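YfdX protein (Salmonella enterica I, PDB 6A02) is of unknown molecular function but has been linked to the bacterial response to antibiotic stress and to virulence. Local coordinates at residues Asn82-Val87 / Ile128-Leu133; Asn14-Gly19 / Trp61-Lys66; Ala21-Arg26 / Glu51-Asp56. One frame throughout, in Å; residues are numbered along the deposited sequence.

Interaction 1 (Asn82-Val87 / Ile128-Leu133); sequences NSSITV and IENQEL
Asn82-Val87 and Ile128-Leu133 run side by side as antiparallel neighbours in the three-stranded sheet of the YfdX fold, and they exemplify how side chains on one face can reinforce a regular backbone pairing. Main-chain bonds come in pairs at Thr86-Ile128, Ser84-Asn130 and Asn82-Glu132. Asn130 N to Ser84 O is nearly straight (2.8 Å, 172°), whereas Asn82 N to Glu132 O is weak, at 3.5 Å. Between them, Ser83-Gln131 and Ile85-Glu129 form the non-hydrogen-bonded pairs.

The side-chain bonds centre on Asn130. Its ND2 donates to both Ser84 OG (3.2 Å) and Thr86 OG1 (3.0 Å), two bonds close to the amide plane that fix the rotation of the amide about chi2. Ser84 OG sits between its backbone N and carbonyl carbon (chi1 69°), which places it within reach of ND2. OD1 of Asn130 is taken up by Ser173 OG of the third strand and by a water that also meets Thr86 OG1.

On the face of Ser83 and Glu129, Ser83 OG donates to Glu129 OE2 from above the carboxylate plane in the conformer described; Ser83 has a second, so this bond may be partial. OE2 also accepts from Leu12 N, while the other oxygen, OE1, receives Gln131 NE2.

Phe33 and Phe36 of a second subunit pack on the Ser83 and Ile85 face; on the other face Arg26 of that subunit binds Asn82 OD1. A water bridges the strands too, accepting from Asn82 ND2 (3.0 Å) and donating to Asn130 O (2.9 Å).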
loop_
_atom_site.group_PDB
_atom_site.type_symbol
_atom_site.label_atom_id
_atom_site.label_comp_id
_atom_site.label_asym_id
_atom_site.label_seq_id
_atom_site.Cartn_x
_atom_site.Cartn_y
_atom_site.Cartn_z
ATOM N N ASN A 82 -12.118 -10.006 2.199
ATOM C CA ASN A 82 -12.497 -9.069 1.148
ATOM C C ASN A 82 -12.011 -9.617 -0.180
ATOM O O ASN A 82 -11.046 -10.381 -0.235
ATOM C CB ASN A 82 -11.916 -7.671 1.395
ATOM C CG ASN A 82 -12.508 -6.629 0.472
ATOM O OD1 ASN A 82 -13.694 -6.356 0.532
ATOM N ND2 ASN A 82 -11.682 -6.057 -0.401
ATOM N N SER A 83 -12.672 -9.200 -1.257
ATOM C CA SER A 83 -12.176 -9.441 -2.604
ATOM C C SER A 83 -12.242 -8.154 -3.408
ATOM O O SER A 83 -13.215 -7.395 -3.313
ATOM C CB SER A 83 -12.998 -10.487 -3.346
ATOM O OG SER A 83 -12.174 -11.131 -4.300
ATOM N N SER A 84 -11.218 -7.928 -4.226
ATOM C CA SER A 84 -11.223 -6.818 -5.170
ATOM C C SER A 84 -10.651 -7.282 -6.502
ATOM O O SER A 84 -10.137 -8.397 -6.632
ATOM C CB SER A 84 -10.427 -5.621 -4.647
ATOM O OG SER A 84 -9.041 -5.923 -4.615
ATOM N N ILE A 85 -10.733 -6.404 -7.500
ATOM C CA ILE A 85 -10.312 -6.714 -8.861
ATOM C C ILE A 85 -9.165 -5.797 -9.267
ATOM O O ILE A 85 -9.192 -4.594 -8.983
ATOM C CB ILE A 85 -11.496 -6.537 -9.835
ATOM C CG1 ILE A 85 -12.623 -7.509 -9.478
ATOM C CG2 ILE A 85 -11.059 -6.730 -11.287
ATOM C CD1 ILE A 85 -12.253 -8.949 -9.682
ATOM N N THR A 86 -8.172 -6.366 -9.949
ATOM C CA THR A 86 -7.204 -5.601 -10.727
ATOM C C THR A 86 -7.333 -5.971 -12.195
ATOM O O THR A 86 -7.281 -7.154 -12.559
ATOM C CB THR A 86 -5.777 -5.900 -10.258
ATOM O OG1 THR A 86 -5.642 -5.467 -8.909
ATOM C CG2 THR A 86 -4.731 -5.187 -11.152
ATOM N N VAL A 87 -7.474 -4.959 -13.047
ATOM C CA VAL A 87 -7.475 -5.160 -14.491
ATOM C C VAL A 87 -6.131 -4.715 -15.053
ATOM O O VAL A 87 -5.455 -3.840 -14.499
ATOM C CB VAL A 87 -8.639 -4.422 -15.185
ATOM C CG1 VAL A 87 -9.965 -4.982 -14.717
ATOM C CG2 VAL A 87 -8.559 -2.925 -14.902
ATOM N N ILE A 128 -7.378 -9.981 -12.422
ATOM C CA ILE A 128 -6.785 -10.601 -11.243
ATOM C C ILE A 128 -7.717 -10.334 -10.073
ATOM O O ILE A 128 -8.217 -9.215 -9.916
ATOM C CB ILE A 128 -5.391 -10.001 -10.968
ATOM C CG1 ILE A 128 -4.385 -10.474 -12.017
ATOM C CG2 ILE A 128 -4.913 -10.341 -9.556
ATOM C CD1 ILE A 128 -3.958 -11.902 -11.838
ATOM N N GLU A 129 -7.971 -11.356 -9.260
ATOM C CA GLU A 129 -8.776 -11.191 -8.061
ATOM C C GLU A 129 -7.853 -11.130 -6.849
ATOM O O GLU A 129 -7.020 -12.023 -6.652
ATOM C CB GLU A 129 -9.774 -12.339 -7.913
ATOM C CG GLU A 129 -10.663 -12.168 -6.722
ATOM C CD GLU A 129 -11.593 -13.333 -6.487
ATOM O OE1 GLU A 129 -11.197 -14.490 -6.748
ATOM O OE2 GLU A 129 -12.718 -13.084 -6.016
ATOM N N ASN A 130 -8.004 -10.078 -6.041
ATOM C CA ASN A 130 -7.174 -9.876 -4.851
ATOM C C ASN A 130 -8.007 -10.242 -3.635
ATOM O O ASN A 130 -8.967 -9.545 -3.300
ATOM C CB ASN A 130 -6.720 -8.425 -4.743
ATOM C CG ASN A 130 -6.127 -7.912 -6.010
ATOM O OD1 ASN A 130 -5.068 -8.354 -6.439
ATOM N ND2 ASN A 130 -6.805 -6.942 -6.621
ATOM N N GLN A 131 -7.634 -11.321 -2.967
ATOM C CA GLN A 131 -8.357 -11.797 -1.804
ATOM C C GLN A 131 -7.591 -11.400 -0.550
ATOM O O GLN A 131 -6.458 -11.852 -0.339
ATOM C CB GLN A 131 -8.538 -13.312 -1.864
ATOM C CG GLN A 131 -9.429 -13.776 -3.025
ATOM C CD GLN A 131 -9.700 -15.261 -2.995
ATOM O OE1 GLN A 131 -9.272 -15.967 -2.080
ATOM N NE2 GLN A 131 -10.421 -15.746 -3.999
ATOM N N GLU A 132 -8.202 -10.550 0.263
ATOM C CA GLU A 132 -7.627 -10.153 1.536
ATOM C C GLU A 132 -7.935 -11.240 2.554
ATOM O O GLU A 132 -9.090 -11.651 2.691
ATOM C CB GLU A 132 -8.245 -8.827 1.970
ATOM C CG GLU A 132 -7.629 -8.256 3.215
ATOM C CD GLU A 132 -8.281 -6.957 3.676
ATOM O OE1 GLU A 132 -9.247 -6.503 3.035
ATOM O OE2 GLU A 132 -7.818 -6.390 4.693
ATOM N N LEU A 133 -6.903 -11.699 3.268
ATOM C CA LEU A 133 -7.011 -12.815 4.199
ATOM C C LEU A 133 -6.432 -12.431 5.549
ATOM O O LEU A 133 -5.476 -11.650 5.631
ATOM C CB LEU A 133 -6.229 -14.046 3.698
ATOM C CG LEU A 133 -6.319 -14.411 2.208
ATOM C CD1 LEU A 133 -5.361 -15.540 1.860
ATOM C CD2 LEU A 133 -7.735 -14.802 1.834
HETATM O O HOH W 1 -9.200 -7.387 -1.405
HETATM O O HOH W 2 -3.296 -7.154 -8.294
#

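Interaction 2 (Asn14-Gly19 / Trp61-Lys66); sequences NDKISG and WNLYVK
Ser18 lays its CB over the centre of the Tyr64 ring, 3.7 Å from the centroid and only 13° off the ring normal, a CH-pi contact over the face. Leu63 CB lies over the centre of the opposite face, so the ring is sandwiched between a residue of the N-terminal loop and its own neighbour in sequence. The 3-10 turn Trp61-Tyr64, in which Tyr64 N bonds to Trp61 O, brings ring and leucine together. Tyr64 CD1 comes within 3.4 Å of Ser18 N, while Lys16 O approaches the ring edge near its plane.

The hydroxyl of Ser18 is turned to other work. OG stands anti to its own backbone N (chi1 174°) and accepts from Ala21 N, making Ser18 the N-cap of helix 19-36; the same atom lies obliquely to the Trp61 ring, 3.5 Å from CZ3. A single side chain thus caps a helix with its oxygen and covers an aromatic face with its carbon.

Lys16 and Leu63 extend the contact outward, side by side and pointing the same way, with Lys16 CD 3.8 Å from Leu63 CD1. No direct hydrogen bond spans the two segments. A water takes that role, accepting from Lys16 N (2.9 Å) and donating to Leu63 O (2.8 Å).

The contact ties the loop leading into helix 19-36 to the turn that follows helix 40-54. Strand 77-89 lies beside both: Arg80 NE binds Lys16 O, and Ile79 packs on Trp61 and Tyr64. From helix 136-151, Arg140 makes a cation-pi contact with the Trp61 ring.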
loop_
_atom_site.group_PDB
_atom_site.type_symbol
_atom_site.label_atom_id
_atom_site.label_comp_id
_atom_site.label_asym_id
_atom_site.label_seq_id
_atom_site.Cartn_x
_atom_site.Cartn_y
_atom_site.Cartn_z
ATOM N N ASN A 14 -17.264 -18.210 -6.014
ATOM C CA ASN A 14 -18.415 -18.462 -5.146
ATOM C C ASN A 14 -18.034 -18.944 -3.752
ATOM O O ASN A 14 -18.849 -19.577 -3.075
ATOM C CB ASN A 14 -19.461 -19.393 -5.782
ATOM C CG ASN A 14 -19.973 -18.873 -7.116
ATOM O OD1 ASN A 14 -20.238 -17.679 -7.274
ATOM N ND2 ASN A 14 -20.103 -19.771 -8.091
ATOM N N ASP A 15 -16.819 -18.656 -3.294
ATOM C CA ASP A 15 -16.431 -18.966 -1.923
ATOM C C ASP A 15 -16.801 -17.802 -1.013
ATOM O O ASP A 15 -16.668 -16.635 -1.396
ATOM C CB ASP A 15 -14.931 -19.240 -1.862
ATOM C CG ASP A 15 -14.523 -20.401 -2.754
ATOM O OD1 ASP A 15 -15.182 -21.458 -2.675
ATOM O OD2 ASP A 15 -13.571 -20.243 -3.547
ATOM N N LYS A 16 -17.258 -18.122 0.196
ATOM C CA LYS A 16 -17.803 -17.099 1.080
ATOM C C LYS A 16 -16.706 -16.236 1.698
ATOM O O LYS A 16 -15.606 -16.712 2.011
ATOM C CB LYS A 16 -18.665 -17.747 2.167
ATOM C CG LYS A 16 -20.034 -18.176 1.644
ATOM C CD LYS A 16 -20.801 -19.009 2.662
ATOM C CE LYS A 16 -22.178 -19.407 2.118
ATOM N NZ LYS A 16 -22.604 -20.775 2.545
ATOM N N ILE A 17 -17.030 -14.956 1.861
ATOM C CA ILE A 17 -16.155 -13.941 2.437
ATOM C C ILE A 17 -16.790 -13.465 3.736
ATOM O O ILE A 17 -18.003 -13.228 3.784
ATOM C CB ILE A 17 -16.008 -12.757 1.455
ATOM C CG1 ILE A 17 -15.396 -13.200 0.116
ATOM C CG2 ILE A 17 -15.196 -11.643 2.096
ATOM C CD1 ILE A 17 -15.561 -12.169 -0.994
ATOM N N SER A 18 -15.984 -13.315 4.792
ATOM C CA SER A 18 -16.519 -12.984 6.115
ATOM C C SER A 18 -16.661 -11.476 6.283
ATOM O O SER A 18 -15.674 -10.769 6.514
ATOM C CB SER A 18 -15.667 -13.564 7.239
ATOM O OG SER A 18 -16.149 -13.096 8.493
ATOM N N GLY A 19 -17.899 -10.985 6.223
ATOM C CA GLY A 19 -18.125 -9.586 6.531
ATOM C C GLY A 19 -17.903 -9.256 7.991
ATOM O O GLY A 19 -17.522 -8.128 8.322
ATOM N N TRP A 61 -17.221 -20.767 10.784
ATOM C CA TRP A 61 -15.975 -20.194 10.283
ATOM C C TRP A 61 -15.341 -21.027 9.177
ATOM O O TRP A 61 -14.555 -20.489 8.388
ATOM C CB TRP A 61 -15.023 -19.929 11.455
ATOM C CG TRP A 61 -15.578 -18.861 12.339
ATOM C CD1 TRP A 61 -16.224 -19.023 13.533
ATOM C CD2 TRP A 61 -15.591 -17.456 12.066
ATOM N NE1 TRP A 61 -16.629 -17.804 14.026
ATOM C CE2 TRP A 61 -16.244 -16.823 13.145
ATOM C CE3 TRP A 61 -15.101 -16.668 11.015
ATOM C CZ2 TRP A 61 -16.425 -15.440 13.200
ATOM C CZ3 TRP A 61 -15.283 -15.294 11.075
ATOM C CH2 TRP A 61 -15.932 -14.696 12.156
ATOM N N ASN A 62 -15.679 -22.318 9.078
ATOM C CA ASN A 62 -15.165 -23.140 7.987
ATOM C C ASN A 62 -15.517 -22.563 6.624
ATOM O O ASN A 62 -14.777 -22.773 5.655
ATOM C CB ASN A 62 -15.747 -24.560 8.064
ATOM C CG ASN A 62 -15.416 -25.271 9.358
ATOM O OD1 ASN A 62 -14.272 -25.664 9.586
ATOM N ND2 ASN A 62 -16.423 -25.463 10.204
ATOM N N LEU A 63 -16.638 -21.842 6.527
ATOM C CA LEU A 63 -17.101 -21.339 5.236
ATOM C C LEU A 63 -16.125 -20.354 4.606
ATOM O O LEU A 63 -16.141 -20.179 3.381
ATOM C CB LEU A 63 -18.454 -20.645 5.396
ATOM C CG LEU A 63 -19.600 -21.530 5.898
ATOM C CD1 LEU A 63 -20.870 -20.710 6.029
ATOM C CD2 LEU A 63 -19.794 -22.689 4.946
ATOM N N TYR A 64 -15.274 -19.712 5.407
ATOM C CA TYR A 64 -14.431 -18.623 4.927
ATOM C C TYR A 64 -12.977 -19.027 4.752
ATOM O O TYR A 64 -12.165 -18.200 4.327
ATOM C CB TYR A 64 -14.528 -17.432 5.882
ATOM C CG TYR A 64 -15.945 -17.126 6.280
ATOM C CD1 TYR A 64 -16.826 -16.535 5.386
ATOM C CD2 TYR A 64 -16.411 -17.444 7.549
ATOM C CE1 TYR A 64 -18.140 -16.264 5.754
ATOM C CE2 TYR A 64 -17.713 -17.175 7.928
ATOM C CZ TYR A 64 -18.569 -16.587 7.029
ATOM O OH TYR A 64 -19.867 -16.319 7.403
ATOM N N VAL A 65 -12.638 -20.279 5.046
ATOM C CA VAL A 65 -11.248 -20.709 5.064
ATOM C C VAL A 65 -10.713 -20.846 3.643
ATOM O O VAL A 65 -11.370 -21.405 2.754
ATOM C CB VAL A 65 -11.137 -22.026 5.850
ATOM C CG1 VAL A 65 -9.782 -22.664 5.648
ATOM C CG2 VAL A 65 -11.401 -21.776 7.324
ATOM N N LYS A 66 -9.511 -20.319 3.419
ATOM C CA LYS A 66 -8.767 -20.554 2.185
ATOM C C LYS A 66 -7.867 -21.751 2.459
ATOM O O LYS A 66 -6.806 -21.616 3.067
ATOM C CB LYS A 66 -7.955 -19.318 1.819
ATOM C CG LYS A 66 -7.188 -19.445 0.516
ATOM C CD LYS A 66 -7.180 -18.122 -0.222
ATOM C CE LYS A 66 -6.451 -18.217 -1.552
ATOM N NZ LYS A 66 -7.019 -19.260 -2.437
HETATM O O HOH W 3 -17.454 -20.870 1.015
#

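Interaction 3 (Ala21-Arg26 / Glu51-Asp56); sequences AWQAMR and EKLLND
Just where Leu53 and Leu54 pack on Ala24, Asn55 grips Glu51 O twice, through its side-chain ND2 at 2.9 Å (160° at the hydrogen) and more weakly through its backbone N at 3.1 Å. The carbonyl oxygen lies close to the Asn55 amide plane. Asn55 is the first residue to leave helical geometry, and its side chain bonds to a carbonyl of the last turn of helix 40-54. With helix 19-36 this helix makes an alpha-helical hairpin; the contact joins the beginning of the first helix to the last turn of the second, away from the short connection between them.

Across the interface the contact is apolar, a worked example of small residues admitting large ones. Ala24 CB points toward the second helix and touches the branch point of Leu54, CG, at 3.6 Å. Leu54 CG is anti to its carbonyl carbon (chi1 -69°), and of its two methyls CD2 touches both alanines, meeting Ala24 CB at 3.8 Å and Ala21 CB at 3.9 Å. With alanine at both positions, the helix backbones come close: the CA atoms of Ala21 and Leu54 are 5.8 Å apart.

Around this pair, Ile79 and Ile81 of strand 77-89 pack on Ala21, and Leu54 O accepts from Arg140 NE of helix 136-151, which satisfies a carbonyl at the helix end. Gln23 joins through its aliphatic part alone, crossing Leu53 obliquely; the chain bends at chi2 (63°), turning CD away from Leu53, and NE2 bonds to Asp27 OD1 one turn later in its own helix. Leu53 CD1 rests against both Gln23 and its neighbour, 3.9 Å from Gln23 CG and 3.8 Å from Ala24 N.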
loop_
_atom_site.group_PDB
_atom_site.type_symbol
_atom_site.label_atom_id
_atom_site.label_comp_id
_atom_site.label_asym_id
_atom_site.label_seq_id
_atom_site.Cartn_x
_atom_site.Cartn_y
_atom_site.Cartn_z
ATOM N N ALA A 21 -15.555 -10.604 9.943
ATOM C CA ALA A 21 -14.119 -10.454 10.155
ATOM C C ALA A 21 -13.592 -9.188 9.501
ATOM O O ALA A 21 -12.650 -8.571 10.016
ATOM C CB ALA A 21 -13.370 -11.676 9.633
ATOM N N TRP A 22 -14.162 -8.790 8.363
ATOM C CA TRP A 22 -13.786 -7.502 7.796
ATOM C C TRP A 22 -14.078 -6.373 8.776
ATOM O O TRP A 22 -13.225 -5.511 9.018
ATOM C CB TRP A 22 -14.490 -7.273 6.452
ATOM C CG TRP A 22 -13.895 -6.113 5.736
ATOM C CD1 TRP A 22 -12.823 -6.129 4.894
ATOM C CD2 TRP A 22 -14.310 -4.756 5.835
ATOM N NE1 TRP A 22 -12.549 -4.859 4.449
ATOM C CE2 TRP A 22 -13.458 -3.999 5.010
ATOM C CE3 TRP A 22 -15.333 -4.110 6.529
ATOM C CZ2 TRP A 22 -13.587 -2.625 4.870
ATOM C CZ3 TRP A 22 -15.464 -2.746 6.386
ATOM C CH2 TRP A 22 -14.597 -2.021 5.559
ATOM N N GLN A 23 -15.280 -6.369 9.362
ATOM C CA GLN A 23 -15.626 -5.320 10.312
ATOM C C GLN A 23 -14.761 -5.402 11.561
ATOM O O GLN A 23 -14.421 -4.367 12.146
ATOM C CB GLN A 23 -17.111 -5.413 10.665
ATOM C CG GLN A 23 -17.599 -4.288 11.576
ATOM C CD GLN A 23 -17.476 -2.937 10.913
ATOM O OE1 GLN A 23 -17.831 -2.779 9.746
ATOM N NE2 GLN A 23 -16.931 -1.958 11.639
ATOM N N ALA A 24 -14.384 -6.613 11.966
ATOM C CA ALA A 24 -13.496 -6.767 13.112
ATOM C C ALA A 24 -12.156 -6.093 12.852
ATOM O O ALA A 24 -11.614 -5.412 13.733
ATOM C CB ALA A 24 -13.300 -8.251 13.430
ATOM N N MET A 25 -11.616 -6.248 11.641
ATOM C CA MET A 25 -10.340 -5.606 11.337
ATOM C C MET A 25 -10.481 -4.091 11.326
ATOM O O MET A 25 -9.573 -3.376 11.768
ATOM C CB MET A 25 -9.801 -6.109 9.997
ATOM C CG MET A 25 -9.473 -7.601 9.971
ATOM S SD MET A 25 -8.507 -8.162 11.393
ATOM C CE MET A 25 -7.020 -7.193 11.178
ATOM N N ARG A 26 -11.609 -3.586 10.822
ATOM C CA ARG A 26 -11.878 -2.154 10.882
ATOM C C ARG A 26 -11.930 -1.685 12.334
ATOM O O ARG A 26 -11.322 -0.666 12.697
ATOM C CB ARG A 26 -13.184 -1.888 10.130
ATOM C CG ARG A 26 -13.866 -0.578 10.408
ATOM C CD ARG A 26 -13.029 0.615 10.048
ATOM N NE ARG A 26 -13.860 1.819 10.048
ATOM C CZ ARG A 26 -13.381 3.057 9.990
ATOM N NH1 ARG A 26 -12.076 3.253 9.942
ATOM N NH2 ARG A 26 -14.212 4.093 9.991
ATOM N N GLU A 51 -13.694 -8.610 19.139
ATOM C CA GLU A 51 -13.651 -9.930 19.756
ATOM C C GLU A 51 -14.964 -10.673 19.554
ATOM O O GLU A 51 -14.963 -11.862 19.216
ATOM C CB GLU A 51 -13.320 -9.798 21.243
ATOM C CG GLU A 51 -13.059 -11.131 21.936
ATOM C CD GLU A 51 -12.801 -10.983 23.423
ATOM O OE1 GLU A 51 -13.511 -10.187 24.078
ATOM O OE2 GLU A 51 -11.884 -11.664 23.935
ATOM N N LYS A 52 -16.093 -9.989 19.739
ATOM C CA LYS A 52 -17.380 -10.654 19.561
ATOM C C LYS A 52 -17.588 -11.071 18.111
ATOM O O LYS A 52 -18.104 -12.162 17.838
ATOM C CB LYS A 52 -18.522 -9.761 20.054
ATOM C CG LYS A 52 -18.611 -9.692 21.568
ATOM C CD LYS A 52 -19.841 -8.941 22.045
ATOM C CE LYS A 52 -20.087 -9.223 23.514
ATOM N NZ LYS A 52 -18.862 -8.973 24.325
ATOM N N LEU A 53 -17.176 -10.226 17.165
ATOM C CA LEU A 53 -17.335 -10.569 15.755
ATOM C C LEU A 53 -16.506 -11.791 15.375
ATOM O O LEU A 53 -16.990 -12.679 14.662
ATOM C CB LEU A 53 -16.980 -9.369 14.878
ATOM C CG LEU A 53 -17.941 -8.174 14.878
ATOM C CD1 LEU A 53 -17.247 -6.918 14.377
ATOM C CD2 LEU A 53 -19.166 -8.459 14.026
ATOM N N LEU A 54 -15.246 -11.849 15.824
ATOM C CA LEU A 54 -14.359 -12.936 15.424
ATOM C C LEU A 54 -14.665 -14.249 16.129
ATOM O O LEU A 54 -14.178 -15.297 15.690
ATOM C CB LEU A 54 -12.902 -12.553 15.706
ATOM C CG LEU A 54 -12.336 -11.441 14.832
ATOM C CD1 LEU A 54 -10.973 -11.007 15.364
ATOM C CD2 LEU A 54 -12.234 -11.926 13.388
ATOM N N ASN A 55 -15.434 -14.215 17.218
ATOM C CA ASN A 55 -15.662 -15.397 18.039
ATOM C C ASN A 55 -17.132 -15.777 18.086
ATOM O O ASN A 55 -17.545 -16.552 18.956
ATOM C CB ASN A 55 -15.111 -15.189 19.450
ATOM C CG ASN A 55 -13.599 -15.152 19.475
ATOM O OD1 ASN A 55 -12.942 -16.193 19.405
ATOM N ND2 ASN A 55 -13.035 -13.952 19.566
ATOM N N ASP A 56 -17.925 -15.243 17.163
ATOM C CA ASP A 56 -19.351 -15.532 17.084
ATOM C C ASP A 56 -19.586 -17.031 16.928
ATOM O O ASP A 56 -19.242 -17.614 15.895
ATOM C CB ASP A 56 -19.941 -14.769 15.900
ATOM C CG ASP A 56 -21.457 -14.826 15.855
ATOM O OD1 ASP A 56 -22.053 -15.666 16.560
ATOM O OD2 ASP A 56 -22.054 -14.024 15.104
#

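How the interactions relate
The three contacts form a continuous path from helical hairpin to sheet. Interaction 3 is nested inside the chain loop that interaction 2 closes, and both precede interaction 1 along the sequence. Interactions 2 and 3, centres 13 Å apart, meet at Trp61, whose NE1 makes a probable hydrogen bond with Asp56 O (3.2 Å). Interactions 1 and 2, 14 Å apart, touch where Ile17 CG2 lies 3.5 Å from Asn82 N. Interactions 1 and 3 are 20 Å apart yet adjoin through Trp22 CD1 and Asn82 CB (3.9 Å), and both reach the second subunit. A bound sodium ion lies about 4 Å from the Ser84 side chain in interaction 1.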